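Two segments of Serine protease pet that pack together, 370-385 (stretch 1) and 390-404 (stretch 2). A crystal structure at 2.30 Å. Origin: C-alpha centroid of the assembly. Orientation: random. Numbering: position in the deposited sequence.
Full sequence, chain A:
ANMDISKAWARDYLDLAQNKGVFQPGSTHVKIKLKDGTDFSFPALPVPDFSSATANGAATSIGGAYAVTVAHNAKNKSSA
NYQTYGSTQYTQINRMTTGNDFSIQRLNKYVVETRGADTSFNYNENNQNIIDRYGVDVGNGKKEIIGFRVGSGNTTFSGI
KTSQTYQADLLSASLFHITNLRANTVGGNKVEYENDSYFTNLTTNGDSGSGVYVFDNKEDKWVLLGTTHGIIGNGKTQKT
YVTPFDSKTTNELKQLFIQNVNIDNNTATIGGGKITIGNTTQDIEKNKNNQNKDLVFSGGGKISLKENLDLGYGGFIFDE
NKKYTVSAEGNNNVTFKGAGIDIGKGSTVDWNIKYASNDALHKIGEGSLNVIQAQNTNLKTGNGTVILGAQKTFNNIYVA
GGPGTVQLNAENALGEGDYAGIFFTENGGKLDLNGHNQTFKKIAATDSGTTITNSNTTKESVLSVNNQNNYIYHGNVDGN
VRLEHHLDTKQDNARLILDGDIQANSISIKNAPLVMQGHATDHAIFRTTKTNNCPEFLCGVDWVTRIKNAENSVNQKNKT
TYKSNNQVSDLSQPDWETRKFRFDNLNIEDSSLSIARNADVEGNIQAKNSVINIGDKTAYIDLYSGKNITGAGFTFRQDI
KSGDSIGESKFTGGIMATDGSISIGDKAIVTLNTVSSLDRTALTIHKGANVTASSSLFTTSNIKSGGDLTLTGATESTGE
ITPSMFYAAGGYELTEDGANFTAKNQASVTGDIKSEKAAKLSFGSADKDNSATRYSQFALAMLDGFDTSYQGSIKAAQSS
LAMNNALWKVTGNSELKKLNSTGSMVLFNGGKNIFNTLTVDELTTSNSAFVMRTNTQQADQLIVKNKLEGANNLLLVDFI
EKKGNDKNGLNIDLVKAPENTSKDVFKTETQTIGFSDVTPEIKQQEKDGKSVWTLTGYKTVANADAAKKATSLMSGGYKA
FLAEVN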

ATOM      1  N   ASN A 370      -7.886   2.642 -32.703  1.00 32.49           N
ATOM      2  CA  ASN A 370      -6.626   3.289 -33.051  1.00 34.00           C
ATOM      3  C   ASN A 370      -6.885   4.645 -33.684  1.00 33.98           C
ATOM      4  O   ASN A 370      -7.215   4.730 -34.855  1.00 35.73           O
ATOM      5  N   VAL A 371      -6.743   5.704 -32.896  1.00 34.46           N
ATOM      6  CA  VAL A 371      -7.181   7.016 -33.324  1.00 32.88           C
ATOM      7  C   VAL A 371      -6.044   7.722 -34.042  1.00 35.73           C
ATOM      8  O   VAL A 371      -5.100   8.175 -33.411  1.00 32.26           O
ATOM      9  N   ILE A 372      -6.172   7.806 -35.368  1.00 44.90           N
ATOM     10  CA  ILE A 372      -5.135   8.336 -36.266  1.00 50.29           C
ATOM     11  C   ILE A 372      -5.123   9.866 -36.362  1.00 50.84           C
ATOM     12  O   ILE A 372      -4.083  10.466 -36.642  1.00 55.79           O
ATOM     13  N   GLN A 373      -6.269  10.499 -36.128  1.00 31.62           N
ATOM     14  CA  GLN A 373      -6.351  11.958 -36.206  1.00 32.51           C
ATOM     15  C   GLN A 373      -6.969  12.597 -34.950  1.00 31.69           C
ATOM     16  O   GLN A 373      -7.694  11.958 -34.213  1.00 30.59           O
ATOM     17  N   ALA A 374      -6.665  13.870 -34.712  1.00 34.56           N
ATOM     18  CA  ALA A 374      -7.256  14.578 -33.581  1.00 32.65           C
ATOM     19  C   ALA A 374      -8.770  14.626 -33.764  1.00 35.08           C
ATOM     20  O   ALA A 374      -9.269  14.712 -34.895  1.00 37.15           O
ATOM     21  N   GLN A 375      -9.484  14.619 -32.644  1.00 34.66           N
ATOM     22  CA  GLN A 375     -10.927  14.413 -32.643  1.00 33.97           C
ATOM     23  C   GLN A 375     -11.703  15.671 -32.306  1.00 34.83           C
ATOM     24  O   GLN A 375     -12.873  15.787 -32.677  1.00 37.58           O
ATOM     25  N   ASN A 376     -11.049  16.618 -31.634  1.00 32.06           N
ATOM     26  CA  ASN A 376     -11.745  17.799 -31.122  1.00 36.49           C
ATOM     27  C   ASN A 376     -13.049  17.404 -30.389  1.00 36.20           C
ATOM     28  O   ASN A 376     -14.086  18.044 -30.528  1.00 34.63           O
ATOM     29  N   THR A 377     -12.987  16.337 -29.599  1.00 36.20           N
ATOM     30  CA  THR A 377     -14.124  15.962 -28.761  1.00 36.68           C
ATOM     31  C   THR A 377     -13.623  15.164 -27.579  1.00 32.24           C
ATOM     32  O   THR A 377     -12.421  14.943 -27.455  1.00 27.70           O
ATOM     33  N   ASN A 378     -14.552  14.730 -26.723  1.00 32.52           N
ATOM     34  CA  ASN A 378     -14.209  13.986 -25.515  1.00 30.61           C
ATOM     35  C   ASN A 378     -14.375  12.493 -25.698  1.00 27.48           C
ATOM     36  O   ASN A 378     -15.213  12.037 -26.468  1.00 25.77           O
ATOM     37  N   LEU A 379     -13.525  11.744 -25.015  1.00 29.24           N
ATOM     38  CA  LEU A 379     -13.597  10.306 -25.027  1.00 30.23           C
ATOM     39  C   LEU A 379     -14.089   9.799 -23.666  1.00 26.41           C
ATOM     40  O   LEU A 379     -13.684  10.308 -22.621  1.00 22.57           O
ATOM     41  N   LYS A 380     -14.978   8.814 -23.689  1.00 24.11           N
ATOM     42  CA  LYS A 380     -15.313   8.047 -22.492  1.00 23.31           C
ATOM     43  C   LYS A 380     -15.078   6.575 -22.780  1.00 24.33           C
ATOM     44  O   LYS A 380     -15.785   5.991 -23.591  1.00 26.19           O
ATOM     45  N   THR A 381     -14.074   5.977 -22.143  1.00 27.08           N
ATOM     46  CA  THR A 381     -13.735   4.592 -22.434  1.00 26.08           C
ATOM     47  C   THR A 381     -13.740   3.711 -21.167  1.00 25.70           C
ATOM     48  O   THR A 381     -13.370   4.160 -20.077  1.00 25.20           O
ATOM     49  N   GLY A 382     -14.196   2.465 -21.319  1.00 25.63           N
ATOM     50  CA  GLY A 382     -14.334   1.554 -20.206  1.00 25.70           C
ATOM     51  C   GLY A 382     -13.746   0.170 -20.418  1.00 27.07           C
ATOM     52  O   GLY A 382     -13.868  -0.691 -19.558  1.00 27.46           O
ATOM     53  N   ASN A 383     -13.085  -0.054 -21.541  1.00 22.53           N
ATOM     54  CA  ASN A 383     -12.626  -1.399 -21.853  1.00 24.72           C
ATOM     55  C   ASN A 383     -11.702  -1.403 -23.069  1.00 23.56           C
ATOM     56  O   ASN A 383     -11.742  -0.490 -23.894  1.00 24.63           O
ATOM     57  N   GLY A 384     -10.900  -2.449 -23.203  1.00 28.26           N
ATOM     58  CA  GLY A 384     -10.001  -2.556 -24.329  1.00 28.90           C
ATOM     59  C   GLY A 384      -9.007  -1.392 -24.391  1.00 29.13           C
ATOM     60  O   GLY A 384      -8.729  -0.721 -23.375  1.00 28.97           O
ATOM     61  N   THR A 385      -8.483  -1.146 -25.593  1.00 32.61           N
ATOM     62  CA  THR A 385      -7.415  -0.179 -25.786  1.00 33.35           C
ATOM     63  C   THR A 385      -7.847   0.972 -26.686  1.00 34.34           C
ATOM     64  O   THR A 385      -8.488   0.762 -27.700  1.00 37.60           O
ATOM     65  N   ALA A 390      -2.313  10.844 -32.467  1.00 33.72           N
ATOM     66  CA  ALA A 390      -2.182  12.223 -32.942  1.00 35.92           C
ATOM     67  C   ALA A 390      -1.928  13.194 -31.791  1.00 36.53           C
ATOM     68  O   ALA A 390      -2.232  12.882 -30.637  1.00 35.04           O
ATOM     69  N   GLN A 391      -1.363  14.359 -32.108  1.00 34.29           N
ATOM     70  CA  GLN A 391      -1.244  15.433 -31.129  1.00 38.14           C
ATOM     71  C   GLN A 391      -2.635  15.829 -30.619  1.00 34.95           C
ATOM     72  O   GLN A 391      -3.546  16.053 -31.409  1.00 33.99           O
ATOM     73  N   LYS A 392      -2.788  15.893 -29.296  1.00 36.08           N
ATOM     74  CA  LYS A 392      -4.037  16.318 -28.682  1.00 38.87           C
ATOM     75  C   LYS A 392      -5.208  15.496 -29.237  1.00 42.31           C
ATOM     76  O   LYS A 392      -6.214  16.051 -29.694  1.00 35.24           O
ATOM     77  N   THR A 393      -5.052  14.174 -29.211  1.00 30.27           N
ATOM     78  CA  THR A 393      -5.986  13.286 -29.878  1.00 29.79           C
ATOM     79  C   THR A 393      -7.442  13.549 -29.463  1.00 27.69           C
ATOM     80  O   THR A 393      -8.303  13.749 -30.316  1.00 28.49           O
ATOM     81  N   PHE A 394      -7.700  13.601 -28.166  1.00 28.94           N
ATOM     82  CA  PHE A 394      -8.998  14.039 -27.676  1.00 30.76           C
ATOM     83  C   PHE A 394      -8.808  15.309 -26.894  1.00 28.63           C
ATOM     84  O   PHE A 394      -7.698  15.620 -26.497  1.00 30.86           O
ATOM     85  N   ASN A 395      -9.872  16.064 -26.693  1.00 30.37           N
ATOM     86  CA  ASN A 395      -9.760  17.242 -25.862  1.00 33.41           C
ATOM     87  C   ASN A 395      -9.634  16.812 -24.369  1.00 33.51           C
ATOM     88  O   ASN A 395      -8.714  17.241 -23.668  1.00 29.66           O
ATOM     89  N   ASN A 396     -10.534  15.930 -23.932  1.00 33.96           N
ATOM     90  CA  ASN A 396     -10.533  15.337 -22.596  1.00 31.09           C
ATOM     91  C   ASN A 396     -10.837  13.853 -22.665  1.00 29.43           C
ATOM     92  O   ASN A 396     -11.702  13.445 -23.440  1.00 29.76           O
ATOM     93  N   ILE A 397     -10.153  13.054 -21.842  1.00 29.27           N
ATOM     94  CA  ILE A 397     -10.414  11.626 -21.763  1.00 27.16           C
ATOM     95  C   ILE A 397     -10.914  11.190 -20.374  1.00 27.45           C
ATOM     96  O   ILE A 397     -10.350  11.592 -19.342  1.00 28.18           O
ATOM     97  N   TYR A 398     -11.969  10.369 -20.358  1.00 29.64           N
ATOM     98  CA  TYR A 398     -12.544   9.818 -19.129  1.00 27.16           C
ATOM     99  C   TYR A 398     -12.398   8.311 -19.163  1.00 25.77           C
ATOM    100  O   TYR A 398     -12.869   7.651 -20.087  1.00 26.64           O
ATOM    101  N   VAL A 399     -11.674   7.785 -18.178  1.00 25.03           N
ATOM    102  CA  VAL A 399     -11.380   6.365 -18.092  1.00 24.29           C
ATOM    103  C   VAL A 399     -12.147   5.780 -16.917  1.00 24.79           C
ATOM    104  O   VAL A 399     -11.965   6.214 -15.771  1.00 24.52           O
ATOM    105  N   ALA A 400     -13.017   4.818 -17.199  1.00 22.94           N
ATOM    106  CA  ALA A 400     -13.865   4.248 -16.154  1.00 24.22           C
ATOM    107  C   ALA A 400     -13.892   2.719 -16.136  1.00 23.32           C
ATOM    108  O   ALA A 400     -13.723   2.059 -17.168  1.00 24.31           O
ATOM    109  N   GLY A 401     -14.070   2.160 -14.938  1.00 28.52           N
ATOM    110  CA  GLY A 401     -14.602   0.815 -14.813  1.00 31.84           C
ATOM    111  C   GLY A 401     -13.593  -0.285 -14.613  1.00 32.55           C
ATOM    112  O   GLY A 401     -13.957  -1.410 -14.251  1.00 29.17           O
ATOM    113  N   GLY A 402     -12.331   0.012 -14.889  1.00 24.61           N
ATOM    114  CA  GLY A 402     -11.265  -0.932 -14.575  1.00 22.91           C
ATOM    115  C   GLY A 402     -10.378  -1.434 -15.703  1.00 23.70           C
ATOM    116  O   GLY A 402      -9.160  -1.315 -15.633  1.00 22.28           O
ATOM    117  N   PRO A 403     -10.975  -2.038 -16.743  1.00 21.40           N
ATOM    118  CA  PRO A 403     -10.117  -2.809 -17.638  1.00 22.90           C
ATOM    119  C   PRO A 403      -9.719  -2.091 -18.927  1.00 24.54           C
ATOM    120  O   PRO A 403      -9.153  -2.745 -19.791  1.00 24.59           O
ATOM    121  N   GLY A 404      -9.998  -0.800 -19.074  1.00 24.91           N
ATOM    122  CA  GLY A 404      -9.571  -0.111 -20.282  1.00 24.41           C
ATOM    123  C   GLY A 404      -8.110   0.339 -20.222  1.00 26.44           C
ATOM    124  O   GLY A 404      -7.548   0.543 -19.144  1.00 24.30           O
TER

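The most unusual feature of this contact is an aromatic ring clasped between two aliphatic groups of the other stretch. The ring of Phe 394 (chi1 m, -70°) has Gln 375 CG over one face, 3.9 Å from the ring centroid and 28° off the normal, and Leu 379 CB over the opposite face, 3.6 Å from the centroid and only 10° off the normal. Both qualify as CH-pi contacts. At the ring edge, near its plane, lies Thr 377 O. Val 371, whose CA-to-CB bond points toward stretch 2, adds an apolar contact from CG2 to Phe 394 CE2 (3.9 Å), while its CG1 reaches Thr 393 CG2 (3.6 Å). Gln 375 takes an m,m rotamer that folds its chain back, so that NE2 donates to Gln 373 O at 3.0 Å while CG remains against the ring.

Beyond the ring the backbones pair in parallel, and the bridges sort the side chains by face. Leu 379 (t,p), Ile 397 (m,t), Thr 381 (t) and Val 399 (t) share one face; Leu 379 CD2 meets Ile 397 CG2 at 3.8 Å, whereas Thr 381 CG2 and Val 399 CG2 stand farther apart, at 4.4 Å. Lys 380 and Tyr 398 share the other face. There the extended Lys 380 chain (m,t,t,t) runs beside the Tyr 398 ring (chi1 t), with CG 3.6 Å from CD1, and brings NZ 4.8 Å from the ring centroid at 7° off the normal: a cation-pi contact over the face.

Asparagines supply the polar partners. Asn 376 (t) has a CA-to-CB bond directed away from stretch 2, yet its end comes nearer, and OD1 accepts a hydrogen bond from Asn 395 ND2 at 3.0 Å with a nearly straight angle of 169°. Asn 395 (m) points toward stretch 1. Asn 378 OD1 accepts two weak bonds from Asn 396, from N at 3.3 Å (124°) and from ND2 at 3.4 Å (156°); both asparagines are m. A water links this group weakly, donating to Asn 378 OD1 at 2.9 Å and accepting from Asn 395 ND2 at 3.4 Å.

Toward the ends, smaller side chains and the proline ring make the contact. Ala 390 points its CB toward stretch 1, 3.6 Å from Ala 374 N, and Thr 393 OG1 donates a very short 2.5 Å bond to Ala 390 O within its own stretch. Asn 383 OD1 lies 3.6 Å from Pro 403 CG and also accepts from Gly 384 N at 2.8 Å.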

ATOM      1  CB  ASN A 370      -5.809   2.418 -34.001  1.00 38.71           C
ATOM      2  CG  ASN A 370      -4.450   3.022 -34.318  1.00 42.94           C
ATOM      3  OD1 ASN A 370      -3.936   3.859 -33.561  1.00 40.48           O
ATOM      4  ND2 ASN A 370      -3.860   2.604 -35.444  1.00 42.60           N
ATOM      5  CB  VAL A 371      -7.674   7.855 -32.147  1.00 32.40           C
ATOM      6  CG1 VAL A 371      -8.473   9.033 -32.646  1.00 30.67           C
ATOM      7  CG2 VAL A 371      -8.548   6.985 -31.193  1.00 29.45           C
ATOM      8  CB  ILE A 372      -5.297   7.758 -37.694  1.00 49.73           C
ATOM      9  CG1 ILE A 372      -5.462   6.235 -37.641  1.00 51.65           C
ATOM     10  CG2 ILE A 372      -4.116   8.153 -38.594  1.00 57.96           C
ATOM     11  CD1 ILE A 372      -4.349   5.524 -36.885  1.00 48.78           C
ATOM     12  CB  GLN A 373      -7.134  12.390 -37.456  1.00 33.93           C
ATOM     13  CG  GLN A 373      -8.561  11.824 -37.637  1.00 33.68           C
ATOM     14  CD  GLN A 373      -9.267  12.410 -38.900  1.00 35.31           C
ATOM     15  OE1 GLN A 373      -9.846  13.488 -38.845  1.00 36.02           O
ATOM     16  NE2 GLN A 373      -9.178  11.708 -40.023  1.00 36.01           N
ATOM     17  CB  ALA A 374      -6.676  15.994 -33.441  1.00 32.92           C
ATOM     18  CB  GLN A 375     -11.288  13.314 -31.652  1.00 29.80           C
ATOM     19  CG  GLN A 375     -10.741  11.960 -32.043  1.00 31.68           C
ATOM     20  CD  GLN A 375     -11.412  11.416 -33.289  1.00 34.70           C
ATOM     21  OE1 GLN A 375     -12.597  11.033 -33.270  1.00 32.15           O
ATOM     22  NE2 GLN A 375     -10.664  11.378 -34.381  1.00 30.60           N
ATOM     23  CB  ASN A 376     -12.029  18.781 -32.271  1.00 39.51           C
ATOM     24  CG  ASN A 376     -12.610  20.107 -31.792  1.00 43.94           C
ATOM     25  OD1 ASN A 376     -12.429  20.505 -30.638  1.00 44.69           O
ATOM     26  ND2 ASN A 376     -13.338  20.784 -32.680  1.00 47.36           N
ATOM     27  CB  THR A 377     -15.207  15.124 -29.538  1.00 35.95           C
ATOM     28  OG1 THR A 377     -16.472  15.199 -28.861  1.00 32.95           O
ATOM     29  CG2 THR A 377     -14.776  13.670 -29.654  1.00 31.82           C
ATOM     30  CB  ASN A 378     -15.043  14.470 -24.324  1.00 28.59           C
ATOM     31  CG  ASN A 378     -14.791  15.941 -24.004  1.00 35.44           C
ATOM     32  OD1 ASN A 378     -13.763  16.512 -24.403  1.00 33.35           O
ATOM     33  ND2 ASN A 378     -15.727  16.565 -23.290  1.00 32.63           N
ATOM     34  CB  LEU A 379     -12.227   9.710 -25.356  1.00 27.49           C
ATOM     35  CG  LEU A 379     -12.171   8.194 -25.150  1.00 25.26           C
ATOM     36  CD1 LEU A 379     -12.979   7.491 -26.224  1.00 25.51           C
ATOM     37  CD2 LEU A 379     -10.755   7.657 -25.109  1.00 25.01           C
ATOM     38  CB  LYS A 380     -16.753   8.294 -22.063  1.00 23.69           C
ATOM     39  CG  LYS A 380     -16.974   9.697 -21.534  1.00 24.24           C
ATOM     40  CD  LYS A 380     -18.262   9.825 -20.762  1.00 26.64           C
ATOM     41  CE  LYS A 380     -18.369  11.211 -20.143  1.00 30.63           C
ATOM     42  NZ  LYS A 380     -19.486  11.359 -19.149  1.00 29.51           N
ATOM     43  CB  THR A 381     -12.363   4.494 -23.158  1.00 27.85           C
ATOM     44  OG1 THR A 381     -12.051   3.121 -23.404  1.00 29.41           O
ATOM     45  CG2 THR A 381     -11.233   5.129 -22.348  1.00 26.99           C
ATOM     46  CB  ASN A 383     -13.840  -2.327 -22.097  1.00 23.26           C
ATOM     47  CG  ASN A 383     -13.494  -3.782 -21.922  1.00 24.51           C
ATOM     48  OD1 ASN A 383     -12.374  -4.102 -21.544  1.00 25.30           O
ATOM     49  ND2 ASN A 383     -14.443  -4.672 -22.184  1.00 25.79           N
ATOM     50  CB  THR A 385      -6.181  -0.840 -26.416  1.00 37.94           C
ATOM     51  OG1 THR A 385      -5.847  -2.022 -25.682  1.00 40.88           O
ATOM     52  CG2 THR A 385      -4.982   0.128 -26.429  1.00 38.75           C
ATOM     53  CB  ALA A 390      -3.440  12.638 -33.727  1.00 35.43           C
ATOM     54  CB  GLN A 391      -0.520  16.651 -31.718  1.00 37.52           C
ATOM     55  CG  GLN A 391      -0.647  17.917 -30.861  1.00 38.25           C
ATOM     56  CD  GLN A 391       0.621  18.802 -30.844  1.00 49.70           C
ATOM     57  OE1 GLN A 391       1.274  18.957 -29.800  1.00 51.85           O
ATOM     58  NE2 GLN A 391       0.951  19.399 -31.983  1.00 46.70           N
ATOM     59  CB  LYS A 392      -4.263  17.807 -28.918  1.00 37.82           C
ATOM     60  CG  LYS A 392      -4.584  18.584 -27.666  1.00 50.09           C
ATOM     61  CD  LYS A 392      -6.032  18.432 -27.254  1.00 43.67           C
ATOM     62  CE  LYS A 392      -6.903  19.329 -28.102  1.00 52.47           C
ATOM     63  NZ  LYS A 392      -6.993  20.718 -27.561  1.00 61.93           N
ATOM     64  CB  THR A 393      -5.609  11.831 -29.621  1.00 27.45           C
ATOM     65  OG1 THR A 393      -4.313  11.591 -30.197  1.00 28.09           O
ATOM     66  CG2 THR A 393      -6.634  10.907 -30.245  1.00 26.74           C
ATOM     67  CB  PHE A 394      -9.659  12.954 -26.822  1.00 28.17           C
ATOM     68  CG  PHE A 394     -10.095  11.761 -27.618  1.00 26.62           C
ATOM     69  CD1 PHE A 394     -11.336  11.747 -28.240  1.00 27.96           C
ATOM     70  CD2 PHE A 394      -9.263  10.672 -27.770  1.00 24.74           C
ATOM     71  CE1 PHE A 394     -11.758  10.652 -28.988  1.00 25.92           C
ATOM     72  CE2 PHE A 394      -9.665   9.578 -28.516  1.00 25.93           C
ATOM     73  CZ  PHE A 394     -10.920   9.570 -29.133  1.00 26.08           C
ATOM     74  CB  ASN A 395     -10.947  18.170 -26.114  1.00 32.09           C
ATOM     75  CG  ASN A 395     -10.950  18.739 -27.555  1.00 38.86           C
ATOM     76  OD1 ASN A 395      -9.901  18.848 -28.197  1.00 39.20           O
ATOM     77  ND2 ASN A 395     -12.129  19.089 -28.056  1.00 38.79           N
ATOM     78  CB  ASN A 396     -11.571  16.003 -21.694  1.00 33.37           C
ATOM     79  CG  ASN A 396     -11.281  17.459 -21.464  1.00 34.75           C
ATOM     80  OD1 ASN A 396     -10.395  17.802 -20.689  1.00 34.20           O
ATOM     81  ND2 ASN A 396     -12.023  18.333 -22.145  1.00 38.07           N
ATOM     82  CB  ILE A 397      -9.159  10.834 -22.124  1.00 25.25           C
ATOM     83  CG1 ILE A 397      -8.738  11.162 -23.552  1.00 27.82           C
ATOM     84  CG2 ILE A 397      -9.396   9.330 -21.950  1.00 23.66           C
ATOM     85  CD1 ILE A 397      -7.371  10.670 -23.926  1.00 25.92           C
ATOM     86  CB  TYR A 398     -13.993  10.257 -18.993  1.00 28.28           C
ATOM     87  CG  TYR A 398     -14.936   9.555 -18.013  1.00 26.58           C
ATOM     88  CD1 TYR A 398     -15.682   8.453 -18.418  1.00 26.87           C
ATOM     89  CD2 TYR A 398     -15.182  10.084 -16.733  1.00 28.21           C
ATOM     90  CE1 TYR A 398     -16.603   7.859 -17.568  1.00 27.50           C
ATOM     91  CE2 TYR A 398     -16.091   9.484 -15.857  1.00 27.26           C
ATOM     92  CZ  TYR A 398     -16.804   8.368 -16.292  1.00 28.55           C
ATOM     93  OH  TYR A 398     -17.732   7.755 -15.494  1.00 27.42           O
ATOM     94  CB  VAL A 399      -9.885   6.127 -17.926  1.00 23.83           C
ATOM     95  CG1 VAL A 399      -9.540   4.647 -18.052  1.00 20.58           C
ATOM     96  CG2 VAL A 399      -9.126   6.963 -18.958  1.00 22.77           C
ATOM     97  CB  ALA A 400     -15.290   4.781 -16.297  1.00 25.17           C
ATOM     98  CB  PRO A 403     -10.984  -4.022 -17.957  1.00 23.57           C
ATOM     99  CG  PRO A 403     -12.377  -3.442 -17.986  1.00 26.25           C
ATOM    100  CD  PRO A 403     -12.397  -2.234 -17.061  1.00 22.17           C
TER
HETATM  101  O   HOH W   1     -14.929  18.301 -26.368  1.00 49.01           O